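PDB 3KK7: putative cell invasion protein with MAC/Perforin domain from Bacteroides thetaiotaomicron VPI-5482, which is of unproven function but carries a membrane-attack complex/perforin (MACPF) domain, and so may act on membranes, perhaps in cell invasion. Local coordinates for residues Q25-N28 and S29-R33; E421-K424 and A425-I428; K440-K443 and S444-Q448; D507-P510 and D511-I515. All coordinates share one frame; numbering follows the deposited sequence.

Contact 1 (Q25-N28 and S29-R33); sequences QERN and SSLPR
Arg27 reaches forward along its chain and donates from NH2 to the carbonyl oxygen of Pro32. Arg27 NH2 lies 2.5 Å from Pro32 O, near the guanidinium plane. CG stands opposite the backbone N (chi1 172°), and the chain runs extended to NE, which carries the group this far. Leu31 lies over one guanidinium face, its CB 3.4 Å from NH2 of Arg27. Arg27 NH1 and NH2 donate to the carbonyls of Ala512 and Asp511. Between Arg27 and Pro32 the chain makes a type I beta turn, Asn28 to Leu31, closed by Leu31 N to Asn28 O at 3.2 Å. Asn28 OD1 takes two donors from Ser30: OG at 2.8 Å and the backbone N at 3.1 Å, the latter in the carbonyl plane. A water bonds Ser29 OG and, weakly, Arg27 O. Arg33 slides antiparallel past Arg27, its NH2 3.6 Å from Arg27 CD, and its NH1 forms a salt bridge with Glu374. Replacing Arg27 with an alanine would probably leave the Pro32, Asp511 and Ala512 carbonyls without this donor and take away the flat group that Leu31 covers. The chemistry implies a turn fixed by neutral bonds beside a buried cation held by carbonyl oxygens.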
loop_
_atom_site.group_PDB
_atom_site.type_symbol
_atom_site.label_atom_id
_atom_site.label_comp_id
_atom_site.label_asym_id
_atom_site.label_seq_id
_atom_site.Cartn_x
_atom_site.Cartn_y
_atom_site.Cartn_z
ATOM N N GLN A 25 -7.999 29.435 -20.679
ATOM C CA GLN A 25 -7.794 30.309 -19.520
ATOM C C GLN A 25 -6.421 30.016 -18.935
ATOM O O GLN A 25 -6.120 28.865 -18.620
ATOM C CB GLN A 25 -8.905 30.108 -18.471
ATOM C CG GLN A 25 -8.566 30.582 -17.048
ATOM C CD GLN A 25 -9.771 30.573 -16.090
ATOM O OE1 GLN A 25 -10.678 31.377 -16.230
ATOM N NE2 GLN A 25 -9.760 29.673 -15.102
ATOM N N GLU A 26 -5.580 31.047 -18.826
ATOM C CA GLU A 26 -4.297 30.909 -18.130
ATOM C C GLU A 26 -4.651 30.685 -16.657
ATOM O O GLU A 26 -5.659 31.216 -16.175
ATOM C CB GLU A 26 -3.430 32.177 -18.251
ATOM C CG GLU A 26 -3.116 32.697 -19.681
ATOM C CD GLU A 26 -1.850 32.087 -20.299
ATOM O OE1 GLU A 26 -1.770 30.833 -20.422
ATOM O OE2 GLU A 26 -0.950 32.880 -20.682
ATOM N N ARG A 27 -3.840 29.925 -15.935
ATOM C CA ARG A 27 -4.022 29.852 -14.493
ATOM C C ARG A 27 -3.897 31.275 -13.940
ATOM O O ARG A 27 -2.911 31.971 -14.224
ATOM C CB ARG A 27 -2.972 28.943 -13.848
ATOM C CG ARG A 27 -2.975 28.950 -12.314
ATOM C CD ARG A 27 -1.903 27.997 -11.766
ATOM N NE ARG A 27 -1.785 28.110 -10.313
ATOM C CZ ARG A 27 -2.645 27.600 -9.445
ATOM N NH1 ARG A 27 -3.695 26.900 -9.861
ATOM N NH2 ARG A 27 -2.455 27.787 -8.152
ATOM N N ASN A 28 -4.899 31.711 -13.178
ATOM C CA ASN A 28 -4.841 33.022 -12.564
ATOM C C ASN A 28 -3.484 33.231 -11.870
ATOM O O ASN A 28 -3.104 32.490 -10.954
ATOM C CB ASN A 28 -5.987 33.217 -11.585
ATOM C CG ASN A 28 -6.067 34.637 -11.067
ATOM O OD1 ASN A 28 -5.123 35.149 -10.465
ATOM N ND2 ASN A 28 -7.198 35.280 -11.295
ATOM N N SER A 29 -2.774 34.264 -12.322
ATOM C CA SER A 29 -1.372 34.471 -11.975
ATOM C C SER A 29 -1.102 34.864 -10.514
ATOM O O SER A 29 0.047 34.783 -10.057
ATOM C CB SER A 29 -0.746 35.505 -12.939
ATOM O OG SER A 29 -1.610 36.608 -13.190
ATOM N N SER A 30 -2.131 35.295 -9.781
ATOM C CA SER A 30 -1.940 35.678 -8.379
ATOM C C SER A 30 -2.127 34.490 -7.430
ATOM O O SER A 30 -1.829 34.588 -6.242
ATOM C CB SER A 30 -2.845 36.855 -8.000
ATOM O OG SER A 30 -4.201 36.565 -8.237
ATOM N N LEU A 31 -2.608 33.363 -7.953
ATOM C CA LEU A 31 -2.651 32.118 -7.182
ATOM C C LEU A 31 -1.234 31.621 -6.958
ATOM O O LEU A 31 -0.395 31.756 -7.857
ATOM C CB LEU A 31 -3.391 31.043 -7.954
ATOM C CG LEU A 31 -4.859 31.283 -8.258
ATOM C CD1 LEU A 31 -5.331 30.209 -9.216
ATOM C CD2 LEU A 31 -5.666 31.272 -6.982
ATOM N N PRO A 32 -0.957 31.026 -5.780
ATOM C CA PRO A 32 0.389 30.452 -5.613
ATOM C C PRO A 32 0.584 29.199 -6.492
ATOM O O PRO A 32 -0.369 28.705 -7.092
ATOM C CB PRO A 32 0.480 30.114 -4.114
ATOM C CG PRO A 32 -0.878 30.428 -3.507
ATOM C CD PRO A 32 -1.839 30.759 -4.628
ATOM N N ARG A 33 1.831 28.750 -6.617
ATOM C CA ARG A 33 2.166 27.515 -7.314
ATOM C C ARG A 33 2.618 26.471 -6.308
ATOM O O ARG A 33 3.758 26.023 -6.361
ATOM C CB ARG A 33 3.284 27.757 -8.312
ATOM C CG ARG A 33 2.943 28.826 -9.303
ATOM C CD ARG A 33 3.608 28.609 -10.647
ATOM N NE ARG A 33 2.702 29.069 -11.691
ATOM C CZ ARG A 33 1.979 28.289 -12.493
ATOM N NH1 ARG A 33 2.065 26.962 -12.448
ATOM N NH2 ARG A 33 1.179 28.863 -13.387
HETATM O O HOH W 1 -3.323 35.322 -14.989
#

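Contact 2 (E421-K424 and A425-I428); sequences EELK and ANSI
Ala425 and Lys424 meet near the C-terminal part of the short helix, in the short link between helix 420-424 and helix 429-443. Ala425 N is shared between two carbonyls of the preceding turn. It bonds to Glu422 O at 2.9 Å and more weakly to Glu421 O at 3.2 Å. The first is a bond three residues back, the second four back. The next two amides also reach three back: Asn426 N to Leu423 O and Ser427 N to Lys424 O, both 3.1 Å. In these three-back bonds the donor stands well above the carbonyl plane, consistent with 3-10-like bonding. The methyl of Ala425 is small enough to lie against the backbone, with CB 3.2 Å from Glu422 O. Lys424 CB lies by the next amide, 3.3 Å from Ala425 N. With CG anti to the backbone N (chi1 -176°), the extended Lys424 chain carries NZ towards its long, weak ion pair with Glu391. Asn426 is buried, and its ND2 donates to the carbonyl of Tyr394. Leu423 and Asn426 face strand 392-401, where Leu423 packs on Leu393. The connection thus rests on that strand of the D2 region. The Ser427 side chain touches the backbone, its CB 3.2 Å from Lys424 O.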
loop_
_atom_site.group_PDB
_atom_site.type_symbol
_atom_site.label_atom_id
_atom_site.label_comp_id
_atom_site.label_asym_id
_atom_site.label_seq_id
_atom_site.Cartn_x
_atom_site.Cartn_y
_atom_site.Cartn_z
ATOM N N GLU A 421 -26.139 12.159 -35.343
ATOM C CA GLU A 421 -25.680 13.365 -36.072
ATOM C C GLU A 421 -25.264 14.500 -35.148
ATOM O O GLU A 421 -24.359 15.266 -35.472
ATOM C CB GLU A 421 -26.735 13.845 -37.087
ATOM C CG GLU A 421 -26.802 12.995 -38.389
ATOM C CD GLU A 421 -27.262 11.531 -38.167
ATOM O OE1 GLU A 421 -27.892 11.234 -37.123
ATOM O OE2 GLU A 421 -26.995 10.673 -39.043
ATOM N N GLU A 422 -25.913 14.596 -33.993
ATOM C CA GLU A 422 -25.531 15.577 -32.982
ATOM C C GLU A 422 -24.122 15.303 -32.454
ATOM O O GLU A 422 -23.248 16.178 -32.483
ATOM C CB GLU A 422 -26.519 15.555 -31.824
ATOM C CG GLU A 422 -27.921 15.995 -32.202
ATOM C CD GLU A 422 -28.892 15.884 -31.038
ATOM O OE1 GLU A 422 -28.417 15.866 -29.872
ATOM O OE2 GLU A 422 -30.122 15.821 -31.289
ATOM N N LEU A 423 -23.911 14.077 -31.982
ATOM C CA LEU A 423 -22.609 13.644 -31.459
ATOM C C LEU A 423 -21.489 13.795 -32.492
ATOM O O LEU A 423 -20.394 14.237 -32.155
ATOM C CB LEU A 423 -22.682 12.188 -30.954
ATOM C CG LEU A 423 -23.607 11.876 -29.758
ATOM C CD1 LEU A 423 -23.930 10.389 -29.685
ATOM C CD2 LEU A 423 -23.007 12.358 -28.434
ATOM N N LYS A 424 -21.775 13.443 -33.741
ATOM C CA LYS A 424 -20.821 13.618 -34.848
ATOM C C LYS A 424 -20.456 15.098 -35.094
ATOM O O LYS A 424 -19.369 15.402 -35.610
ATOM C CB LYS A 424 -21.393 12.990 -36.130
ATOM C CG LYS A 424 -20.455 13.013 -37.337
ATOM C CD LYS A 424 -20.986 12.110 -38.452
ATOM C CE LYS A 424 -20.261 12.314 -39.781
ATOM N NZ LYS A 424 -20.772 11.369 -40.809
ATOM N N ALA A 425 -21.367 16.006 -34.730
ATOM C CA ALA A 425 -21.129 17.450 -34.854
ATOM C C ALA A 425 -20.105 17.975 -33.834
ATOM O O ALA A 425 -19.609 19.093 -33.983
ATOM C CB ALA A 425 -22.446 18.231 -34.745
ATOM N N ASN A 426 -19.796 17.176 -32.804
ATOM C CA ASN A 426 -18.717 17.509 -31.879
ATOM C C ASN A 426 -17.331 17.354 -32.540
ATOM O O ASN A 426 -16.318 17.833 -31.998
ATOM C CB ASN A 426 -18.801 16.649 -30.611
ATOM C CG ASN A 426 -20.042 16.945 -29.763
ATOM O OD1 ASN A 426 -20.453 18.092 -29.639
ATOM N ND2 ASN A 426 -20.622 15.906 -29.157
ATOM N N SER A 427 -17.301 16.673 -33.692
ATOM C CA SER A 427 -16.092 16.519 -34.519
ATOM C C SER A 427 -15.848 17.674 -35.459
ATOM O O SER A 427 -14.800 17.724 -36.098
ATOM C CB SER A 427 -16.166 15.248 -35.362
ATOM O OG SER A 427 -16.030 14.123 -34.515
ATOM N N ILE A 428 -16.822 18.576 -35.574
ATOM C CA ILE A 428 -16.666 19.795 -36.359
ATOM C C ILE A 428 -15.941 20.839 -35.495
ATOM O O ILE A 428 -16.418 21.171 -34.402
ATOM C CB ILE A 428 -18.049 20.343 -36.845
ATOM C CG1 ILE A 428 -18.711 19.340 -37.809
ATOM C CG2 ILE A 428 -17.884 21.732 -37.494
ATOM C CD1 ILE A 428 -20.234 19.430 -37.884
#

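Contact 3 (K440-K443 and S444-Q448); sequences KDEK and SKYYQ
Lys443 O is gripped by two backbone amides, Tyr446 N at 2.8 Å and Tyr447 N at 2.9 Å. The two arrive from different directions. Tyr447 N lies nearly in line with the carbonyl bond, whereas Tyr446 N stands above the carbonyl plane. Lys445 N bonds in turn to Glu442 O at 2.9 Å. These bonds wind up the C-terminal end of helix 429-443 before the chain leaves for strand 450-454. The ring of Tyr447 sets its edge to the same carbonyl, CD1 lying 3.6 Å from Lys443 O.

Glu442 and Tyr446 run side by side, pointing the same way. Glu442 OE1 lies at the edge of the Tyr446 ring, 3.6 Å from CE2, with the carboxylate and ring planes turned 47° apart. Glu442 is bent at chi2 (-62°), which brings the carboxylate across the Lys445 chain. Its OE2 makes a long salt bridge of 3.6 Å to Lys445 NZ and also touches the aliphatic part of that chain. A glutamine in place of this glutamate would probably leave Lys445 NZ without its charged mate here. Lys443 NZ pairs instead with Glu476, and Ser444 OG bonds to Gln25 OE1. Tyr446 and Tyr447 both meet Trp518, Tyr446 edge-to-face. The chemistry implies a helix end fixed mainly by backbone bonds, with the long Glu442–Lys445 ion pair adding a weaker tie.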
loop_
_atom_site.group_PDB
_atom_site.type_symbol
_atom_site.label_atom_id
_atom_site.label_comp_id
_atom_site.label_asym_id
_atom_site.label_seq_id
_atom_site.Cartn_x
_atom_site.Cartn_y
_atom_site.Cartn_z
ATOM N N LYS A 440 -15.876 26.441 -20.677
ATOM C CA LYS A 440 -14.910 27.319 -20.018
ATOM C C LYS A 440 -15.630 28.507 -19.357
ATOM O O LYS A 440 -15.412 28.762 -18.182
ATOM C CB LYS A 440 -13.809 27.760 -20.993
ATOM C CG LYS A 440 -12.957 28.968 -20.546
ATOM C CD LYS A 440 -13.474 30.296 -21.153
ATOM C CE LYS A 440 -12.482 31.442 -21.015
ATOM N NZ LYS A 440 -11.952 31.540 -19.616
ATOM N N ASP A 441 -16.514 29.195 -20.086
ATOM C CA ASP A 441 -17.231 30.352 -19.513
ATOM C C ASP A 441 -17.928 29.948 -18.222
ATOM O O ASP A 441 -17.897 30.691 -17.245
ATOM C CB ASP A 441 -18.270 30.943 -20.485
ATOM C CG ASP A 441 -17.635 31.652 -21.691
ATOM O OD1 ASP A 441 -16.393 31.823 -21.743
ATOM O OD2 ASP A 441 -18.396 32.046 -22.607
ATOM N N GLU A 442 -18.546 28.765 -18.218
ATOM C CA GLU A 442 -19.197 28.261 -16.999
ATOM C C GLU A 442 -18.220 27.903 -15.892
ATOM O O GLU A 442 -18.237 28.515 -14.824
ATOM C CB GLU A 442 -20.133 27.068 -17.279
ATOM C CG GLU A 442 -21.629 27.465 -17.333
ATOM C CD GLU A 442 -22.128 28.051 -15.996
ATOM O OE1 GLU A 442 -21.852 27.449 -14.915
ATOM O OE2 GLU A 442 -22.785 29.120 -16.035
ATOM N N LYS A 443 -17.366 26.918 -16.142
ATOM C CA LYS A 443 -16.452 26.450 -15.096
ATOM C C LYS A 443 -15.555 27.579 -14.565
ATOM O O LYS A 443 -15.229 27.626 -13.375
ATOM C CB LYS A 443 -15.612 25.249 -15.578
ATOM C CG LYS A 443 -16.412 23.965 -15.928
ATOM C CD LYS A 443 -17.558 23.679 -14.944
ATOM C CE LYS A 443 -18.120 22.269 -15.103
ATOM N NZ LYS A 443 -19.504 22.195 -14.632
ATOM N N SER A 444 -15.193 28.501 -15.448
ATOM C CA SER A 444 -14.419 29.697 -15.088
ATOM C C SER A 444 -15.022 30.486 -13.910
ATOM O O SER A 444 -14.312 31.186 -13.206
ATOM C CB SER A 444 -14.323 30.609 -16.320
ATOM O OG SER A 444 -13.356 31.611 -16.156
ATOM N N LYS A 445 -16.335 30.384 -13.712
ATOM C CA LYS A 445 -17.011 31.064 -12.598
ATOM C C LYS A 445 -16.602 30.490 -11.236
ATOM O O LYS A 445 -16.740 31.163 -10.222
ATOM C CB LYS A 445 -18.540 30.940 -12.718
ATOM C CG LYS A 445 -19.228 31.644 -13.904
ATOM C CD LYS A 445 -20.638 31.015 -14.140
ATOM C CE LYS A 445 -21.739 32.026 -14.507
ATOM N NZ LYS A 445 -21.640 32.531 -15.888
ATOM N N TYR A 446 -16.121 29.246 -11.228
ATOM C CA TYR A 446 -15.809 28.528 -9.996
ATOM C C TYR A 446 -14.316 28.176 -9.848
ATOM O O TYR A 446 -13.811 28.095 -8.726
ATOM C CB TYR A 446 -16.680 27.254 -9.933
ATOM C CG TYR A 446 -18.132 27.525 -10.252
ATOM C CD1 TYR A 446 -18.996 28.039 -9.284
ATOM C CD2 TYR A 446 -18.638 27.308 -11.531
ATOM C CE1 TYR A 446 -20.346 28.322 -9.587
ATOM C CE2 TYR A 446 -19.982 27.590 -11.847
ATOM C CZ TYR A 446 -20.829 28.098 -10.868
ATOM O OH TYR A 446 -22.148 28.374 -11.176
ATOM N N TYR A 447 -13.628 27.958 -10.975
ATOM C CA TYR A 447 -12.235 27.494 -10.981
ATOM C C TYR A 447 -11.368 28.519 -11.698
ATOM O O TYR A 447 -11.704 28.946 -12.809
ATOM C CB TYR A 447 -12.095 26.194 -11.761
ATOM C CG TYR A 447 -12.800 24.980 -11.214
ATOM C CD1 TYR A 447 -14.120 24.686 -11.561
ATOM C CD2 TYR A 447 -12.122 24.070 -10.421
ATOM C CE1 TYR A 447 -14.752 23.523 -11.073
ATOM C CE2 TYR A 447 -12.745 22.918 -9.937
ATOM C CZ TYR A 447 -14.044 22.652 -10.261
ATOM O OH TYR A 447 -14.613 21.506 -9.769
ATOM N N GLN A 448 -10.244 28.872 -11.073
ATOM C CA GLN A 448 -9.294 29.859 -11.608
ATOM C C GLN A 448 -7.976 29.215 -12.058
ATOM O O GLN A 448 -6.945 29.895 -12.187
ATOM C CB GLN A 448 -8.982 30.899 -10.538
ATOM C CG GLN A 448 -10.068 31.933 -10.312
ATOM C CD GLN A 448 -9.526 33.127 -9.553
ATOM O OE1 GLN A 448 -8.657 32.982 -8.687
ATOM N NE2 GLN A 448 -10.016 34.314 -9.885
#

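Contact 4 (D507-P510 and D511-I515); sequences DYIP and DAYGI
Pro510 and Ile515 pack against each other across a Schellman motif, which ends the short helix 508-512. Pro510 CB lies 3.9 Å from Ile515 CG1. That branch also comes to 3.4 Å from Pro510 O, because chi1 of Ile515 is 63° and places CG1 between the backbone N and the carbonyl carbon. Gly514 has positive phi (56°), which by itself favours glycine. Pro510 O accepts the Ile515 amide at 3.0 Å, from above the carbonyl plane.

The Tyr513 ring is set edge-on to the preceding turn. Ile509 O lies in its plane at the rim, 3.4 Å from CD1. Ile509 adds a looser apolar contact, its CG2 to CE1 of Tyr513 at 4.3 Å. Tyr513 OH bonds to the chain terminus at Leu541 and to the backbone N of Arg403. One face of the Tyr508 ring meets Ile509 CG1, and the Tyr508 OH bonds to Asn198.

Asp511 CB lies 3.4 Å from Asp507 O. The two aspartate carboxylates keep apart. Ile509 and Pro510 pack on Tyr503 of strand 499-504, while Pro510 and Asp511 meet Leu516 of helix 516-521. The turn therefore joins the small sheet of the D3 region to its next helix. Asp511 N lies nearly in line with the carbonyl bond of Asp507, 3.0 Å from its O.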
loop_
_atom_site.group_PDB
_atom_site.type_symbol
_atom_site.label_atom_id
_atom_site.label_comp_id
_atom_site.label_asym_id
_atom_site.label_seq_id
_atom_site.Cartn_x
_atom_site.Cartn_y
_atom_site.Cartn_z
ATOM N N ASP A 507 -5.932 25.959 3.339
ATOM C CA ASP A 507 -6.256 26.764 2.170
ATOM C C ASP A 507 -5.298 26.545 0.978
ATOM O O ASP A 507 -5.703 26.705 -0.182
ATOM C CB ASP A 507 -6.360 28.256 2.562
ATOM C CG ASP A 507 -7.671 28.601 3.332
ATOM O OD1 ASP A 507 -8.560 27.741 3.475
ATOM O OD2 ASP A 507 -7.826 29.755 3.784
ATOM N N TYR A 508 -4.061 26.126 1.222
ATOM C CA TYR A 508 -3.166 25.890 0.096
ATOM C C TYR A 508 -3.776 24.919 -0.934
ATOM O O TYR A 508 -3.493 25.035 -2.119
ATOM C CB TYR A 508 -1.785 25.408 0.555
ATOM C CG TYR A 508 -1.504 23.893 0.445
ATOM C CD1 TYR A 508 -1.006 23.327 -0.727
ATOM C CD2 TYR A 508 -1.694 23.048 1.529
ATOM C CE1 TYR A 508 -0.731 21.959 -0.802
ATOM C CE2 TYR A 508 -1.426 21.714 1.447
ATOM C CZ TYR A 508 -0.941 21.169 0.284
ATOM O OH TYR A 508 -0.686 19.811 0.220
ATOM N N ILE A 509 -4.606 23.972 -0.484
ATOM C CA ILE A 509 -5.240 22.999 -1.389
ATOM C C ILE A 509 -6.301 23.644 -2.275
ATOM O O ILE A 509 -6.165 23.621 -3.492
ATOM C CB ILE A 509 -5.815 21.759 -0.643
ATOM C CG1 ILE A 509 -4.689 20.995 0.067
ATOM C CG2 ILE A 509 -6.531 20.812 -1.628
ATOM C CD1 ILE A 509 -5.155 19.881 0.982
ATOM N N PRO A 510 -7.360 24.230 -1.692
ATOM C CA PRO A 510 -8.298 24.930 -2.614
ATOM C C PRO A 510 -7.601 25.950 -3.524
ATOM O O PRO A 510 -8.017 26.142 -4.668
ATOM C CB PRO A 510 -9.308 25.620 -1.679
ATOM C CG PRO A 510 -8.756 25.459 -0.268
ATOM C CD PRO A 510 -7.804 24.278 -0.287
ATOM N N ASP A 511 -6.523 26.565 -3.030
ATOM C CA ASP A 511 -5.748 27.536 -3.827
ATOM C C ASP A 511 -5.015 26.873 -5.010
ATOM O O ASP A 511 -4.904 27.469 -6.089
ATOM C CB ASP A 511 -4.797 28.396 -2.942
ATOM C CG ASP A 511 -5.490 29.671 -2.366
ATOM O OD1 ASP A 511 -6.574 30.041 -2.877
ATOM O OD2 ASP A 511 -4.953 30.301 -1.406
ATOM N N ALA A 512 -4.551 25.640 -4.830
ATOM C CA ALA A 512 -3.968 24.896 -5.935
ATOM C C ALA A 512 -5.004 24.715 -7.057
ATOM O O ALA A 512 -4.672 24.825 -8.238
ATOM C CB ALA A 512 -3.455 23.603 -5.466
ATOM N N TYR A 513 -6.268 24.521 -6.704
ATOM C CA TYR A 513 -7.338 24.425 -7.716
ATOM C C TYR A 513 -7.981 25.763 -8.077
ATOM O O TYR A 513 -8.840 25.835 -8.957
ATOM C CB TYR A 513 -8.414 23.450 -7.247
ATOM C CG TYR A 513 -7.939 22.013 -7.114
ATOM C CD1 TYR A 513 -7.243 21.584 -5.992
ATOM C CD2 TYR A 513 -8.226 21.079 -8.091
ATOM C CE1 TYR A 513 -6.832 20.273 -5.864
ATOM C CE2 TYR A 513 -7.826 19.757 -7.968
ATOM C CZ TYR A 513 -7.129 19.354 -6.863
ATOM O OH TYR A 513 -6.738 18.037 -6.770
ATOM N N GLY A 514 -7.554 26.833 -7.418
ATOM C CA GLY A 514 -8.133 28.171 -7.638
ATOM C C GLY A 514 -9.632 28.169 -7.415
ATOM O O GLY A 514 -10.379 28.653 -8.262
ATOM N N ILE A 515 -10.054 27.590 -6.288
ATOM C CA ILE A 515 -11.471 27.421 -5.945
ATOM C C ILE A 515 -11.805 27.962 -4.547
ATOM O O ILE A 515 -12.897 27.745 -4.033
ATOM C CB ILE A 515 -11.924 25.913 -6.035
ATOM C CG1 ILE A 515 -11.181 25.037 -5.027
ATOM C CG2 ILE A 515 -11.721 25.361 -7.438
ATOM C CD1 ILE A 515 -11.602 23.632 -5.080
#

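How the contacts relate
Contacts 1, 3 and 4 meet in one cluster, whereas contact 2 stands apart. Contacts 1 and 4 have centres 11 Å apart and are tied by Arg27, whose NH1 lies 2.8 Å from Ala512 O. Contacts 1 and 3 have centres 13 Å apart; Gln25 OE1 is 2.7 Å from Ser444 OG, and Asn28 N is 2.9 Å from Gln448 O. Gln448 N also lies 2.8 Å from Gly514 O, joining contact 3 in the D2 region to contact 4 in the D3 region. Contact 2 touches none of them. Its nearest atoms are about 13 Å from contact 3, to which helix 429-443 leads.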